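Local coordinates for protein geranyltranstransferase (Legionella pneumophila subsp. pneumophila, PDB 3LOM) that probably condenses isopentenyl diphosphate with allylic diphosphates, with the help of magnesium, to make farnesyl or geranylgeranyl diphosphate, at residues R54-Y59 against I292-Q297. Sequence-based numbering, arbitrary orientation.
Sequences RPILVY and IELTKQ. With PO4 (phosphate ion), chain C.
Leu294 reaches across to Ile56 and Leu57 in the interior of the mainly helical isoprenoid synthase fold, and the three side chains illustrate how helices far apart in sequence can meet through a few methyl groups. The segments 54-59 and 292-297 belong to helices 53-64 and 289-303, and the nearest CA atoms, those of Leu57 and Leu294, are 9.3 Å apart. Side chains must therefore span the distance. Leu294 starts out toward the other helix, and a chi1 of 178° places CG opposite the backbone N, leaving a single branch, CD2, to make the contact. Ile56 meets it with its beta-branch methyl: CG2 lies 3.8 Å from Leu294 CD2, the two side chains crossing at a slant. Leu57 is directed less squarely across, and its terminal CD2 lies 4.4 Å from the same Leu294 CD2, a looser approach. One methyl thus serves both partners, in a buried and wholly apolar junction. Ile13 of helix 5-28 also packs on Leu294, while Thr295 is tied to Tyr218 by a hydrogen bond. At the start of segment 54-59, Arg54 takes no part in this contact and instead meets a phosphate ion, probably from the crystallisation liquor and also bound by Ile53 N. Its chain bends at chi2 (149°), and the phosphate lies at the edge of the guanidinium, with P in its plane; Arg54 NH2 donates to phosphate O4 at 2.8 Å, with an N-H...O angle of 145°.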
# COMPACT_ATOMS: atom_id res chain seq x y z
N ARG A 54 14.35 -10.87 -6.62
CA ARG A 54 12.93 -11.03 -6.98
C ARG A 54 12.55 -10.75 -8.45
O ARG A 54 11.84 -11.57 -9.04
CB ARG A 54 12.00 -10.30 -5.99
CG ARG A 54 11.95 -10.95 -4.61
CD ARG A 54 11.71 -9.93 -3.51
NE ARG A 54 11.91 -10.49 -2.18
CZ ARG A 54 13.08 -10.57 -1.55
NH1 ARG A 54 13.15 -11.11 -0.34
NH2 ARG A 54 14.19 -10.12 -2.13
N PRO A 55 13.02 -9.61 -9.05
CA PRO A 55 12.75 -9.42 -10.48
C PRO A 55 13.33 -10.49 -11.40
O PRO A 55 12.68 -10.87 -12.36
CB PRO A 55 13.44 -8.09 -10.79
CG PRO A 55 13.36 -7.36 -9.56
CD PRO A 55 13.56 -8.37 -8.46
N ILE A 56 14.54 -10.96 -11.09
CA ILE A 56 15.19 -12.02 -11.85
C ILE A 56 14.37 -13.31 -11.83
O ILE A 56 14.16 -13.93 -12.88
CB ILE A 56 16.63 -12.29 -11.33
CG1 ILE A 56 17.47 -11.01 -11.39
CG2 ILE A 56 17.30 -13.40 -12.15
CD1 ILE A 56 18.75 -11.06 -10.55
N LEU A 57 13.89 -13.70 -10.65
CA LEU A 57 13.05 -14.89 -10.48
C LEU A 57 11.77 -14.78 -11.29
O LEU A 57 11.37 -15.75 -11.92
CB LEU A 57 12.72 -15.14 -9.01
CG LEU A 57 13.88 -15.53 -8.09
CD1 LEU A 57 13.48 -15.36 -6.63
CD2 LEU A 57 14.38 -16.94 -8.38
N VAL A 58 11.16 -13.60 -11.29
CA VAL A 58 10.04 -13.28 -12.17
C VAL A 58 10.37 -13.49 -13.66
O VAL A 58 9.58 -14.09 -14.39
CB VAL A 58 9.54 -11.83 -11.93
CG1 VAL A 58 8.60 -11.35 -13.03
CG2 VAL A 58 8.84 -11.77 -10.61
N TYR A 59 11.54 -13.02 -14.09
CA TYR A 59 11.96 -13.15 -15.48
C TYR A 59 12.22 -14.60 -15.86
O TYR A 59 11.77 -15.05 -16.91
CB TYR A 59 13.21 -12.30 -15.77
CG TYR A 59 12.92 -10.82 -15.91
CD1 TYR A 59 11.95 -10.36 -16.81
CD2 TYR A 59 13.62 -9.87 -15.16
CE1 TYR A 59 11.68 -9.00 -16.94
CE2 TYR A 59 13.36 -8.51 -15.29
CZ TYR A 59 12.39 -8.09 -16.18
OH TYR A 59 12.12 -6.75 -16.32
N ILE A 292 18.73 -22.84 -13.00
CA ILE A 292 19.55 -23.81 -12.27
C ILE A 292 20.94 -23.24 -11.96
O ILE A 292 21.46 -23.41 -10.85
CB ILE A 292 19.64 -25.17 -13.04
CG1 ILE A 292 18.27 -25.86 -13.05
CG2 ILE A 292 20.69 -26.10 -12.44
CD1 ILE A 292 18.06 -26.81 -14.22
N GLU A 293 21.51 -22.53 -12.94
CA GLU A 293 22.81 -21.87 -12.77
C GLU A 293 22.72 -20.73 -11.75
O GLU A 293 23.64 -20.55 -10.95
CB GLU A 293 23.33 -21.35 -14.12
CG GLU A 293 24.86 -21.38 -14.26
CD GLU A 293 25.56 -20.24 -13.53
OE1 GLU A 293 25.09 -19.09 -13.61
OE2 GLU A 293 26.60 -20.50 -12.87
N LEU A 294 21.61 -19.99 -11.77
CA LEU A 294 21.36 -18.95 -10.77
C LEU A 294 21.22 -19.55 -9.37
O LEU A 294 21.79 -19.02 -8.40
CB LEU A 294 20.11 -18.13 -11.12
CG LEU A 294 19.75 -17.04 -10.09
CD1 LEU A 294 20.77 -15.92 -10.08
CD2 LEU A 294 18.34 -16.51 -10.30
N THR A 295 20.49 -20.66 -9.27
CA THR A 295 20.30 -21.40 -8.03
C THR A 295 21.64 -21.87 -7.47
O THR A 295 21.90 -21.75 -6.27
CB THR A 295 19.36 -22.61 -8.23
OG1 THR A 295 18.18 -22.18 -8.93
CG2 THR A 295 18.96 -23.23 -6.90
N LYS A 296 22.50 -22.38 -8.36
CA LYS A 296 23.83 -22.81 -7.98
C LYS A 296 24.73 -21.64 -7.58
O LYS A 296 25.62 -21.81 -6.74
CB LYS A 296 24.47 -23.65 -9.09
CG LYS A 296 25.46 -24.68 -8.58
CD LYS A 296 25.25 -26.03 -9.24
CE LYS A 296 25.83 -27.14 -8.38
NZ LYS A 296 25.39 -28.49 -8.82
N GLN A 297 24.50 -20.47 -8.17
CA GLN A 297 25.18 -19.24 -7.76
C GLN A 297 24.72 -18.80 -6.37
O GLN A 297 25.54 -18.40 -5.54
CB GLN A 297 24.94 -18.10 -8.76
CG GLN A 297 25.84 -18.12 -9.99
CD GLN A 297 25.61 -16.93 -10.92
OE1 GLN A 297 24.83 -16.02 -10.61
NE2 GLN A 297 26.30 -16.93 -12.05
P PO4 C . 17.86 -8.69 -2.25
O1 PO4 C . 19.21 -9.26 -1.88
O2 PO4 C . 17.84 -7.21 -1.93
O3 PO4 C . 17.61 -8.90 -3.72
O4 PO4 C . 16.80 -9.40 -1.44